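Local structure of probable branched-chain amino acid ABC transporter, amino acid binding protein (3LKB) at residues Q89-I94 and H107-D112; S125-V130 and V160-K165; E135-E140 and V199-H204; K224-G229 and I358-G363. The protein binds valine and, as a member of the leucine-binding protein family, probably delivers branched-chain amino acids to a membrane ABC transporter. The protein carries 2 engineered substitutions. All coordinates share one frame; numbering follows the deposited sequence.

Contact 1: Q89-I94 and H107-D112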
loop_
_atom_site.group_PDB
_atom_site.type_symbol
_atom_site.label_atom_id
_atom_site.label_comp_id
_atom_site.label_asym_id
_atom_site.label_seq_id
_atom_site.Cartn_x
_atom_site.Cartn_y
_atom_site.Cartn_z
ATOM N N GLN A 89 9.704 2.655 -21.722
ATOM C CA GLN A 89 9.099 1.703 -22.609
ATOM C C GLN A 89 8.008 2.355 -23.467
ATOM O O GLN A 89 7.894 2.061 -24.628
ATOM C CB GLN A 89 8.465 0.610 -21.728
ATOM C CG GLN A 89 8.677 -0.714 -22.254
ATOM C CD GLN A 89 8.159 -1.854 -21.374
ATOM O OE1 GLN A 89 6.940 -2.081 -21.255
ATOM N NE2 GLN A 89 9.108 -2.624 -20.814
ATOM N N LEU A 90 7.177 3.207 -22.870
ATOM C CA LEU A 90 6.129 3.945 -23.599
ATOM C C LEU A 90 6.551 5.170 -24.407
ATOM O O LEU A 90 5.701 5.715 -25.124
ATOM C CB LEU A 90 5.068 4.431 -22.607
ATOM C CG LEU A 90 4.637 3.290 -21.705
ATOM C CD1 LEU A 90 3.676 3.849 -20.753
ATOM C CD2 LEU A 90 3.970 2.272 -22.576
ATOM N N LYS A 91 7.796 5.646 -24.267
ATOM C CA LYS A 91 8.234 6.853 -25.019
ATOM C C LYS A 91 7.874 6.797 -26.531
ATOM O O LYS A 91 7.229 7.723 -27.048
ATOM C CB LYS A 91 9.736 7.160 -24.836
ATOM C CG LYS A 91 10.138 7.892 -23.544
ATOM C CD LYS A 91 11.670 8.105 -23.477
ATOM C CE LYS A 91 12.086 9.454 -24.157
ATOM N NZ LYS A 91 13.574 9.683 -24.171
ATOM N N PRO A 92 8.242 5.707 -27.245
ATOM C CA PRO A 92 7.872 5.673 -28.697
ATOM C C PRO A 92 6.370 5.886 -28.956
ATOM O O PRO A 92 5.991 6.584 -29.898
ATOM C CB PRO A 92 8.284 4.240 -29.134
ATOM C CG PRO A 92 9.440 3.917 -28.217
ATOM C CD PRO A 92 9.049 4.529 -26.857
ATOM N N LEU A 93 5.532 5.270 -28.128
ATOM C CA LEU A 93 4.096 5.362 -28.289
ATOM C C LEU A 93 3.575 6.752 -27.862
ATOM O O LEU A 93 2.684 7.323 -28.515
ATOM C CB LEU A 93 3.449 4.251 -27.490
ATOM C CG LEU A 93 1.948 4.030 -27.583
ATOM C CD1 LEU A 93 1.534 3.804 -29.048
ATOM C CD2 LEU A 93 1.658 2.788 -26.715
ATOM N N ILE A 94 4.140 7.302 -26.788
ATOM C CA ILE A 94 3.753 8.654 -26.364
ATOM C C ILE A 94 3.996 9.684 -27.474
ATOM O O ILE A 94 3.140 10.483 -27.788
ATOM C CB ILE A 94 4.480 9.085 -25.059
ATOM C CG1 ILE A 94 4.080 8.142 -23.900
ATOM C CG2 ILE A 94 4.190 10.568 -24.748
ATOM C CD1 ILE A 94 4.640 8.437 -22.581
ATOM N N HIS A 107 13.511 10.968 -14.211
ATOM C CA HIS A 107 14.705 10.536 -14.860
ATOM C C HIS A 107 14.963 11.428 -16.071
ATOM O O HIS A 107 14.077 11.608 -16.901
ATOM C CB HIS A 107 14.614 9.090 -15.269
ATOM C CG HIS A 107 15.866 8.597 -15.891
ATOM N ND1 HIS A 107 15.932 7.438 -16.640
ATOM C CD2 HIS A 107 17.105 9.125 -15.904
ATOM C CE1 HIS A 107 17.174 7.246 -17.041
ATOM N NE2 HIS A 107 17.906 8.259 -16.607
ATOM N N ILE A 108 16.164 11.987 -16.168
ATOM C CA ILE A 108 16.439 12.956 -17.246
ATOM C C ILE A 108 16.323 12.377 -18.679
ATOM O O ILE A 108 15.928 13.078 -19.651
ATOM C CB ILE A 108 17.796 13.602 -17.056
ATOM C CG1 ILE A 108 17.907 14.823 -17.939
ATOM C CG2 ILE A 108 18.946 12.570 -17.295
ATOM C CD1 ILE A 108 17.026 16.006 -17.500
ATOM N N GLU A 109 16.646 11.093 -18.789
ATOM C CA GLU A 109 16.578 10.363 -20.046
ATOM C C GLU A 109 15.189 10.462 -20.714
ATOM O O GLU A 109 15.048 10.368 -21.947
ATOM C CB GLU A 109 17.027 8.895 -19.800
ATOM C CG GLU A 109 17.053 7.980 -21.031
ATOM C CD GLU A 109 17.887 8.559 -22.187
ATOM O OE1 GLU A 109 18.937 9.234 -21.912
ATOM O OE2 GLU A 109 17.504 8.326 -23.367
ATOM N N LEU A 110 14.164 10.662 -19.895
ATOM C CA LEU A 110 12.803 10.794 -20.396
ATOM C C LEU A 110 12.603 12.001 -21.290
ATOM O O LEU A 110 11.798 11.917 -22.199
ATOM C CB LEU A 110 11.789 10.857 -19.251
ATOM C CG LEU A 110 11.729 9.645 -18.312
ATOM C CD1 LEU A 110 10.570 9.788 -17.292
ATOM C CD2 LEU A 110 11.665 8.316 -19.080
ATOM N N ILE A 111 13.298 13.108 -21.019
ATOM C CA ILE A 111 13.163 14.315 -21.836
ATOM C C ILE A 111 14.358 14.486 -22.805
ATOM O O ILE A 111 14.509 15.527 -23.406
ATOM C CB ILE A 111 12.870 15.606 -21.005
ATOM C CG1 ILE A 111 13.807 15.767 -19.821
ATOM C CG2 ILE A 111 11.471 15.549 -20.388
ATOM C CD1 ILE A 111 14.857 16.729 -19.962
ATOM N N ASP A 112 15.186 13.446 -22.935
ATOM C CA ASP A 112 16.284 13.412 -23.913
ATOM C C ASP A 112 15.833 12.662 -25.159
ATOM O O ASP A 112 14.932 11.860 -25.071
ATOM C CB ASP A 112 17.516 12.727 -23.342
ATOM C CG ASP A 112 18.303 13.624 -22.386
ATOM O OD1 ASP A 112 17.998 14.842 -22.222
ATOM O OD2 ASP A 112 19.240 13.073 -21.777
#
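K91 reaches from helix 84-97 across to E109, L110 and D112, where the chain makes a short turn, and its amino group bonds to backbone carbonyls there. CB points toward the turn, and with CG beside the backbone N (chi1 -81°) the aliphatic part runs outward from the helix. CD passes alongside L110, 4.4 Å from CD2 of that leucine. A bend at chi3 (89°) swings the end of the chain round, bringing CE to 3.2 Å from L110 O. NZ donates to two carbonyls: D112 O at 2.7 Å, with the donor tilted 18° from the carbonyl plane, and E109 O at 2.8 Å, met in the carbonyl plane. A third acceptor, P114 O, lies beyond the turn, so three backbone oxygens grip the ammonium and tie successive parts of the loop to one point. The carboxylate of E109 stays beyond salt-bridge range, with OE2 4.2 Å from K91 NZ, but its charge would probably still favour the protonated lysine. In this periplasmic binding protein fold the lysine thus ties helix 84-97 to the loop between strands 101-103 and 121-123; I108 and D112 touch helix 376-383, while L90 and L93 press helix 84-97 against helix 60-72.

Contact 2: S125-V130 and V160-K165. With VAL (valine), chain C.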
loop_
_atom_site.group_PDB
_atom_site.type_symbol
_atom_site.label_atom_id
_atom_site.label_comp_id
_atom_site.label_asym_id
_atom_site.label_seq_id
_atom_site.Cartn_x
_atom_site.Cartn_y
_atom_site.Cartn_z
ATOM N N SER A 125 15.782 16.496 -12.010
ATOM C CA SER A 125 15.934 15.092 -12.351
ATOM C C SER A 125 16.698 14.396 -11.220
ATOM O O SER A 125 17.315 15.083 -10.385
ATOM C CB SER A 125 16.680 14.970 -13.674
ATOM O OG SER A 125 18.031 15.408 -13.556
ATOM N N TYR A 126 16.662 13.061 -11.211
ATOM C CA TYR A 126 17.464 12.259 -10.284
ATOM C C TYR A 126 18.937 12.607 -10.421
ATOM O O TYR A 126 19.635 12.750 -9.417
ATOM C CB TYR A 126 17.304 10.732 -10.530
ATOM C CG TYR A 126 15.881 10.218 -10.417
ATOM C CD1 TYR A 126 15.102 10.578 -9.338
ATOM C CD2 TYR A 126 15.309 9.366 -11.403
ATOM C CE1 TYR A 126 13.852 10.135 -9.203
ATOM C CE2 TYR A 126 14.020 8.925 -11.274
ATOM C CZ TYR A 126 13.310 9.330 -10.155
ATOM O OH TYR A 126 12.039 8.980 -9.900
ATOM N N SER A 127 19.397 12.710 -11.660
ATOM C CA SER A 127 20.781 13.119 -11.954
ATOM C C SER A 127 21.237 14.461 -11.357
ATOM O O SER A 127 22.282 14.516 -10.694
ATOM C CB SER A 127 21.014 13.134 -13.469
ATOM O OG SER A 127 20.911 11.817 -13.938
ATOM N N GLU A 128 20.467 15.524 -11.573
ATOM C CA GLU A 128 20.823 16.819 -10.984
ATOM C C GLU A 128 20.902 16.710 -9.458
ATOM O O GLU A 128 21.834 17.216 -8.843
ATOM C CB GLU A 128 19.818 17.915 -11.395
ATOM C CG GLU A 128 20.234 19.321 -10.998
ATOM C CD GLU A 128 19.693 20.433 -11.889
ATOM O OE1 GLU A 128 18.736 20.241 -12.703
ATOM O OE2 GLU A 128 20.252 21.532 -11.786
ATOM N N GLN A 129 19.896 16.072 -8.870
ATOM C CA GLN A 129 19.803 15.798 -7.434
ATOM C C GLN A 129 21.062 15.110 -6.956
ATOM O O GLN A 129 21.707 15.579 -6.034
ATOM C CB GLN A 129 18.527 14.924 -7.131
ATOM C CG GLN A 129 17.241 15.714 -7.335
ATOM C CD GLN A 129 16.005 14.861 -7.390
ATOM O OE1 GLN A 129 15.969 13.716 -6.934
ATOM N NE2 GLN A 129 14.987 15.405 -7.984
ATOM N N VAL A 130 21.421 14.007 -7.573
ATOM C CA VAL A 130 22.566 13.254 -7.179
ATOM C C VAL A 130 23.892 14.021 -7.348
ATOM O O VAL A 130 24.677 14.023 -6.461
ATOM C CB VAL A 130 22.625 11.836 -7.819
ATOM C CG1 VAL A 130 23.929 11.281 -7.735
ATOM C CG2 VAL A 130 21.705 10.948 -7.222
ATOM N N VAL A 160 23.057 6.932 -11.980
ATOM C CA VAL A 160 24.396 6.344 -11.821
ATOM C C VAL A 160 25.483 6.886 -12.775
ATOM O O VAL A 160 26.544 7.297 -12.323
ATOM C CB VAL A 160 24.290 4.833 -11.827
ATOM C CG1 VAL A 160 25.659 4.175 -11.768
ATOM C CG2 VAL A 160 23.481 4.431 -10.620
ATOM N N GLU A 161 25.225 6.925 -14.080
ATOM C CA GLU A 161 26.205 7.482 -15.015
ATOM C C GLU A 161 26.550 8.975 -14.823
ATOM O O GLU A 161 27.729 9.350 -14.890
ATOM C CB GLU A 161 25.809 7.179 -16.454
ATOM C CG GLU A 161 26.112 5.686 -16.824
ATOM C CD GLU A 161 27.510 5.153 -16.309
ATOM O OE1 GLU A 161 28.574 5.717 -16.736
ATOM O OE2 GLU A 161 27.510 4.172 -15.493
ATOM N N ASP A 162 25.557 9.820 -14.555
ATOM C CA ASP A 162 25.845 11.225 -14.286
ATOM C C ASP A 162 26.637 11.380 -13.010
ATOM O O ASP A 162 27.483 12.260 -12.904
ATOM C CB ASP A 162 24.567 12.085 -14.326
ATOM C CG ASP A 162 23.968 12.145 -15.731
ATOM O OD1 ASP A 162 24.745 12.184 -16.702
ATOM O OD2 ASP A 162 22.735 12.119 -15.901
ATOM N N ALA A 163 26.434 10.476 -12.064
ATOM C CA ALA A 163 27.201 10.525 -10.823
ATOM C C ALA A 163 28.669 10.146 -11.034
ATOM O O ALA A 163 29.559 10.758 -10.467
ATOM C CB ALA A 163 26.574 9.641 -9.784
ATOM N N ARG A 164 28.921 9.126 -11.845
ATOM C CA ARG A 164 30.280 8.700 -12.065
ATOM C C ARG A 164 31.024 9.850 -12.722
ATOM O O ARG A 164 32.123 10.259 -12.272
ATOM C CB ARG A 164 30.360 7.430 -12.921
ATOM C CG ARG A 164 29.831 6.167 -12.232
ATOM C CD ARG A 164 30.281 4.920 -13.021
ATOM N NE ARG A 164 29.682 3.634 -12.622
ATOM C CZ ARG A 164 30.191 2.831 -11.678
ATOM N NH1 ARG A 164 31.281 3.209 -11.016
ATOM N NH2 ARG A 164 29.603 1.660 -11.379
ATOM N N LYS A 165 30.441 10.410 -13.768
ATOM C CA LYS A 165 31.198 11.445 -14.398
ATOM C C LYS A 165 31.329 12.703 -13.545
ATOM O O LYS A 165 32.368 13.334 -13.607
ATOM C CB LYS A 165 30.842 11.681 -15.873
ATOM C CG LYS A 165 29.541 12.234 -16.187
ATOM C CD LYS A 165 28.630 11.144 -16.794
ATOM C CE LYS A 165 29.174 10.541 -18.072
ATOM N NZ LYS A 165 28.220 10.785 -19.208
HETATM N N VAL C . 9.810 5.392 -8.000
HETATM C CA VAL C . 9.982 6.326 -9.179
HETATM C C VAL C . 8.705 6.783 -9.794
HETATM O O VAL C . 8.288 7.835 -9.364
HETATM C CB VAL C . 10.774 5.727 -10.319
HETATM C CG1 VAL C . 10.080 4.625 -10.957
HETATM C CG2 VAL C . 10.989 6.734 -11.266
#
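S127 and D162 meet because both first torsions are near -66°, placing S127 OG and D162 CG beside their own backbone N and pointing them across the gap between two helices. The helices, 126-140 and 160-170, meet at their first turns on one face of the central sheet, in one alpha/beta lobe of a periplasmic binding protein fold. S127 OG donates to D162 OD2 at 2.7 Å, and the carboxylate oxygen accepts through its anti lone pair. Both residues are buried, so this bond satisfies polar atoms within the helix interface; F378 touches S127 and H382 touches D162, both from helix 376-383. With an alanine here in place of the aspartate, the S127 hydroxyl would probably lose its acceptor and the tie between the two helix starts would weaken. One turn on from S127, V130 CG1, anti to its own backbone N (chi1 163°), meets CB of A163, the residue after D162, at 3.7 Å; A163 also touches L148 of strand 145-150. Y126 belongs to the valine pocket. The first turn of its helix is N-capped by S125, whose OG accepts from E128 N at 3.1 Å with an N-H...O angle of 172°.

Contact 3: E135-E140 and V199-H204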
loop_
_atom_site.group_PDB
_atom_site.type_symbol
_atom_site.label_atom_id
_atom_site.label_comp_id
_atom_site.label_asym_id
_atom_site.label_seq_id
_atom_site.Cartn_x
_atom_site.Cartn_y
_atom_site.Cartn_z
ATOM N N GLU A 135 28.250 17.459 -5.120
ATOM C CA GLU A 135 28.918 18.734 -5.022
ATOM C C GLU A 135 29.024 19.046 -3.545
ATOM O O GLU A 135 30.089 19.374 -3.031
ATOM C CB GLU A 135 28.127 19.829 -5.709
ATOM C CG GLU A 135 28.404 19.949 -7.199
ATOM C CD GLU A 135 27.853 21.268 -7.803
ATOM O OE1 GLU A 135 26.753 21.177 -8.440
ATOM O OE2 GLU A 135 28.510 22.357 -7.623
ATOM N N TYR A 136 27.908 18.883 -2.850
ATOM C CA TYR A 136 27.861 19.118 -1.432
ATOM C C TYR A 136 28.919 18.225 -0.729
ATOM O O TYR A 136 29.641 18.708 0.133
ATOM C CB TYR A 136 26.447 18.847 -0.926
ATOM C CG TYR A 136 26.285 19.143 0.527
ATOM C CD1 TYR A 136 25.721 20.328 0.944
ATOM C CD2 TYR A 136 26.750 18.262 1.484
ATOM C CE1 TYR A 136 25.605 20.633 2.299
ATOM C CE2 TYR A 136 26.630 18.541 2.838
ATOM C CZ TYR A 136 26.066 19.728 3.221
ATOM O OH TYR A 136 25.936 20.016 4.528
ATOM N N ILE A 137 29.030 16.947 -1.101
ATOM C CA ILE A 137 30.086 16.113 -0.537
ATOM C C ILE A 137 31.508 16.713 -0.750
ATOM O O ILE A 137 32.299 16.736 0.191
ATOM C CB ILE A 137 30.057 14.666 -1.075
ATOM C CG1 ILE A 137 28.861 13.897 -0.519
ATOM C CG2 ILE A 137 31.380 13.934 -0.716
ATOM C CD1 ILE A 137 28.487 12.662 -1.354
ATOM N N ALA A 138 31.814 17.158 -1.977
ATOM C CA ALA A 138 33.167 17.630 -2.333
ATOM C C ALA A 138 33.501 18.941 -1.601
ATOM O O ALA A 138 34.627 19.159 -1.241
ATOM C CB ALA A 138 33.329 17.789 -3.865
ATOM N N ARG A 139 32.511 19.802 -1.374
ATOM C CA ARG A 139 32.728 20.991 -0.544
ATOM C C ARG A 139 33.141 20.611 0.879
ATOM O O ARG A 139 33.961 21.277 1.465
ATOM C CB ARG A 139 31.456 21.804 -0.457
ATOM C CG ARG A 139 30.287 21.018 0.359
ATOM C CD ARG A 139 29.747 21.627 1.725
ATOM N NE ARG A 139 28.670 22.615 1.509
ATOM C CZ ARG A 139 28.813 23.757 0.813
ATOM N NH1 ARG A 139 29.994 24.040 0.250
ATOM N NH2 ARG A 139 27.777 24.613 0.671
ATOM N N GLU A 140 32.542 19.556 1.440
ATOM C CA GLU A 140 32.857 19.115 2.805
ATOM C C GLU A 140 34.231 18.501 2.925
ATOM O O GLU A 140 34.916 18.760 3.894
ATOM C CB GLU A 140 31.892 18.046 3.281
ATOM C CG GLU A 140 30.671 18.577 3.892
ATOM C CD GLU A 140 30.267 17.860 5.178
ATOM O OE1 GLU A 140 29.488 18.489 5.929
ATOM O OE2 GLU A 140 30.678 16.695 5.429
ATOM N N VAL A 199 34.568 3.785 2.888
ATOM C CA VAL A 199 33.482 4.644 2.439
ATOM C C VAL A 199 33.140 5.674 3.515
ATOM O O VAL A 199 33.084 5.346 4.673
ATOM C CB VAL A 199 32.226 3.804 1.999
ATOM C CG1 VAL A 199 30.987 4.666 1.740
ATOM C CG2 VAL A 199 32.565 3.001 0.741
ATOM N N GLU A 200 32.907 6.924 3.120
ATOM C CA GLU A 200 32.635 7.956 4.117
ATOM C C GLU A 200 31.294 8.620 3.906
ATOM O O GLU A 200 30.787 9.307 4.780
ATOM C CB GLU A 200 33.761 8.982 4.163
ATOM C CG GLU A 200 34.597 9.059 2.922
ATOM C CD GLU A 200 35.981 9.694 3.169
ATOM O OE1 GLU A 200 36.734 9.928 2.172
ATOM O OE2 GLU A 200 36.292 9.961 4.357
ATOM N N TYR A 201 30.729 8.397 2.726
ATOM C CA TYR A 201 29.487 9.013 2.349
ATOM C C TYR A 201 28.768 7.983 1.546
ATOM O O TYR A 201 29.322 7.437 0.602
ATOM C CB TYR A 201 29.736 10.219 1.463
ATOM C CG TYR A 201 30.354 11.372 2.196
ATOM C CD1 TYR A 201 29.562 12.409 2.686
ATOM C CD2 TYR A 201 31.738 11.439 2.393
ATOM C CE1 TYR A 201 30.129 13.474 3.366
ATOM C CE2 TYR A 201 32.329 12.524 3.067
ATOM C CZ TYR A 201 31.522 13.532 3.547
ATOM O OH TYR A 201 32.079 14.595 4.220
ATOM N N VAL A 202 27.538 7.718 1.913
ATOM C CA VAL A 202 26.701 6.879 1.091
ATOM C C VAL A 202 25.567 7.706 0.485
ATOM O O VAL A 202 24.797 8.351 1.204
ATOM C CB VAL A 202 26.085 5.731 1.917
ATOM C CG1 VAL A 202 25.366 4.788 1.028
ATOM C CG2 VAL A 202 27.133 5.033 2.645
ATOM N N VAL A 203 25.472 7.684 -0.835
ATOM C CA VAL A 203 24.388 8.380 -1.504
ATOM C C VAL A 203 23.355 7.367 -1.931
ATOM O O VAL A 203 23.700 6.395 -2.589
ATOM C CB VAL A 203 24.898 9.113 -2.736
ATOM C CG1 VAL A 203 23.731 9.667 -3.564
ATOM C CG2 VAL A 203 25.839 10.203 -2.298
ATOM N N HIS A 204 22.093 7.615 -1.582
ATOM C CA HIS A 204 20.995 6.680 -1.924
ATOM C C HIS A 204 20.096 7.153 -3.056
ATOM O O HIS A 204 19.687 8.304 -3.097
ATOM C CB HIS A 204 20.097 6.500 -0.708
ATOM C CG HIS A 204 20.714 5.703 0.401
ATOM N ND1 HIS A 204 21.542 6.264 1.359
ATOM C CD2 HIS A 204 20.623 4.386 0.708
ATOM C CE1 HIS A 204 21.900 5.338 2.229
ATOM N NE2 HIS A 204 21.358 4.191 1.856
#
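Y201 OH donates to E140 OE2 at 2.8 Å, the one polar bond between the last turn of helix 126-140 and strand 201-205. The carboxylate oxygen accepts through its anti lone pair and lies near the plane of the phenol ring, at its edge, while the carboxylate as a whole stands almost upright to the ring, the two planes 82° apart. E140, itself exposed, supplies the acceptor for the hydroxyl of the buried Y201. The bend of E140 at chi2 brings OE2 back to the ring's end. I137 covers one face of the ring. Its CG2 branch, anti to the backbone N, sits over the ring centre at 3.9 Å from the centroid and only 7° off the normal, a well-centred CH-pi contact. The other branch runs past the ring: CG1 touches Y201 CD1 at 3.6 Å, and CD1 goes on to V203 CG2 at 3.7 Å. One isoleucine thus fills the space beside both inward-facing residues of the strand, Y201 and V203. The segments 135-140 and 201-204 run nearly antiparallel, at 170°, their axes 10.8 Å apart at closest approach, the helix-on-sheet packing of an alpha/beta lobe in the periplasmic binding protein fold. Strand 201-205 lies between strands 145-150 and 226-229, so I137 also meets L228, while helix 208-220 packs against H204 on the other face of the sheet.

Contact 4: K224-G229 and I358-G363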
loop_
_atom_site.group_PDB
_atom_site.type_symbol
_atom_site.label_atom_id
_atom_site.label_comp_id
_atom_site.label_asym_id
_atom_site.label_seq_id
_atom_site.Cartn_x
_atom_site.Cartn_y
_atom_site.Cartn_z
ATOM N N LYS A 224 30.229 5.730 11.157
ATOM C CA LYS A 224 30.346 7.175 10.986
ATOM C C LYS A 224 30.051 7.702 9.560
ATOM O O LYS A 224 30.119 8.915 9.326
ATOM C CB LYS A 224 31.744 7.666 11.405
ATOM C CG LYS A 224 32.319 7.051 12.694
ATOM C CD LYS A 224 31.598 7.529 13.979
ATOM C CE LYS A 224 32.253 6.936 15.240
ATOM N NZ LYS A 224 33.753 6.904 15.105
ATOM N N MET A 225 29.746 6.821 8.616
ATOM C CA MET A 225 29.519 7.279 7.265
ATOM C C MET A 225 28.290 8.170 7.285
ATOM O O MET A 225 27.328 7.927 8.030
ATOM C CB MET A 225 29.236 6.139 6.291
ATOM C CG MET A 225 29.930 4.809 6.541
ATOM S SD MET A 225 29.266 3.575 5.408
ATOM C CE MET A 225 27.651 3.510 6.050
ATOM N N ARG A 226 28.332 9.195 6.461
ATOM C CA ARG A 226 27.199 10.058 6.243
ATOM C C ARG A 226 26.304 9.529 5.100
ATOM O O ARG A 226 26.809 9.077 4.058
ATOM C CB ARG A 226 27.718 11.458 5.952
ATOM C CG ARG A 226 26.709 12.382 5.346
ATOM C CD ARG A 226 25.821 13.035 6.412
ATOM N NE ARG A 226 26.660 13.697 7.393
ATOM C CZ ARG A 226 26.337 14.809 8.046
ATOM N NH1 ARG A 226 25.167 15.445 7.862
ATOM N NH2 ARG A 226 27.210 15.283 8.919
ATOM N N HIS A 227 24.981 9.586 5.305
ATOM C CA HIS A 227 24.006 9.256 4.267
ATOM C C HIS A 227 23.258 10.452 3.650
ATOM O O HIS A 227 22.823 11.389 4.333
ATOM C CB HIS A 227 23.020 8.188 4.746
ATOM C CG HIS A 227 23.674 6.936 5.247
ATOM N ND1 HIS A 227 24.447 6.911 6.388
ATOM C CD2 HIS A 227 23.641 5.663 4.786
ATOM C CE1 HIS A 227 24.874 5.676 6.603
ATOM N NE2 HIS A 227 24.411 4.904 5.633
ATOM N N LEU A 228 23.116 10.388 2.329
ATOM C CA LEU A 228 22.454 11.407 1.533
ATOM C C LEU A 228 21.544 10.707 0.537
ATOM O O LEU A 228 21.664 9.502 0.317
ATOM C CB LEU A 228 23.487 12.298 0.799
ATOM C CG LEU A 228 24.746 12.717 1.614
ATOM C CD1 LEU A 228 25.787 11.581 1.747
ATOM C CD2 LEU A 228 25.396 13.955 0.957
ATOM N N GLY A 229 20.642 11.436 -0.094
ATOM C CA GLY A 229 19.686 10.792 -0.971
ATOM C C GLY A 229 18.870 11.733 -1.802
ATOM O O GLY A 229 18.677 12.887 -1.456
ATOM N N ILE A 358 19.213 21.237 -0.774
ATOM C CA ILE A 358 19.574 20.155 0.108
ATOM C C ILE A 358 18.986 20.460 1.489
ATOM O O ILE A 358 19.114 21.579 2.018
ATOM C CB ILE A 358 21.112 20.003 0.208
ATOM C CG1 ILE A 358 21.789 19.959 -1.182
ATOM C CG2 ILE A 358 21.558 18.871 1.144
ATOM C CD1 ILE A 358 21.325 18.946 -2.054
ATOM N N LEU A 359 18.313 19.470 2.068
ATOM C CA LEU A 359 17.773 19.616 3.422
ATOM C C LEU A 359 18.455 18.592 4.329
ATOM O O LEU A 359 18.898 17.545 3.847
ATOM C CB LEU A 359 16.246 19.465 3.448
ATOM C CG LEU A 359 15.539 20.399 2.422
ATOM C CD1 LEU A 359 15.269 19.822 1.053
ATOM C CD2 LEU A 359 14.268 21.009 2.922
ATOM N N GLU A 360 18.568 18.910 5.623
ATOM C CA GLU A 360 19.164 18.024 6.582
ATOM C C GLU A 360 18.118 17.653 7.613
ATOM O O GLU A 360 17.402 18.538 8.111
ATOM C CB GLU A 360 20.341 18.703 7.285
ATOM C CG GLU A 360 20.970 17.767 8.352
ATOM C CD GLU A 360 22.189 18.315 9.069
ATOM O OE1 GLU A 360 22.603 19.481 8.868
ATOM O OE2 GLU A 360 22.744 17.566 9.881
ATOM N N ALA A 361 18.029 16.371 7.946
ATOM C CA ALA A 361 17.103 15.896 8.996
ATOM C C ALA A 361 17.637 16.311 10.383
ATOM O O ALA A 361 18.764 15.904 10.771
ATOM C CB ALA A 361 16.976 14.367 8.932
ATOM N N LYS A 362 16.865 17.143 11.102
ATOM C CA LYS A 362 17.276 17.595 12.462
ATOM C C LYS A 362 16.120 17.470 13.449
ATOM O O LYS A 362 15.052 18.016 13.221
ATOM C CB LYS A 362 17.792 19.022 12.460
ATOM C CG LYS A 362 18.523 19.444 11.217
ATOM C CD LYS A 362 19.894 20.011 11.497
ATOM C CE LYS A 362 19.921 21.487 11.315
ATOM N NZ LYS A 362 21.108 21.884 10.497
ATOM N N GLY A 363 16.326 16.699 14.511
ATOM C CA GLY A 363 15.272 16.382 15.465
ATOM C C GLY A 363 13.945 16.055 14.833
ATOM O O GLY A 363 12.917 16.584 15.266
#
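R226 and E360 come from strands 226-229 and 357-362, which run antiparallel but are not adjacent, since strand 250-253 lies between them in the sheet; the backbones are therefore held apart and side chains alone bridge the gap. R226 leaves its strand with CG anti to the backbone N (chi1 164°) and then bends at chi2 and chi3, folding the guanidinium round toward the other strand. E360 stays extended beyond CG, and the two side chains cross at about a right angle. NH1 of R226 faces OE2 of E360 at 3.8 Å, a long salt bridge, with the carboxylate oxygen at the guanidinium edge and the two planes 54° apart. NH1 also makes a weak hydrogen bond to G248 O. The other carboxylate oxygen serves K362, two residues on in the same strand: K362 NZ donates to E360 OE1 at 3.3 Å in a second salt bridge, arriving 62° out of the carboxylate plane. The glutamate is thus the hub of a three-residue network in which two positive groups share one negative one. A glutamine here would lose the charge and is likely to leave R226 and K362 without their common counter-ion. Such a charged cluster, spanning strands between partly exposed side chains of the mixed sheet, belongs here to one alpha/beta lobe of the periplasmic binding protein fold.

How the contacts relate
Along the chain the contacts begin in numerical order; only contacts 2 and 3 interleave, their segments alternating, and both use helix 126-140, their centres about 13 Å apart. Contacts 3 and 4 lie about 10 Å apart, centre to centre, and share one mixed sheet, in which strands 201-205 and 226-229 are neighbours, probably bonded from V202 N to R226 O and from H204 N to L228 O. Contact 1, its centre about 17 Å from that of contact 2, touches it through I108, which packs by S125, S127 and D162; the centres of contacts 3 and 4 are about 30 and 31 Å away. The contacts thus lead from the loop of contact 1, past Y126 at the valine pocket, into the lobe built on the seven-stranded mixed sheet.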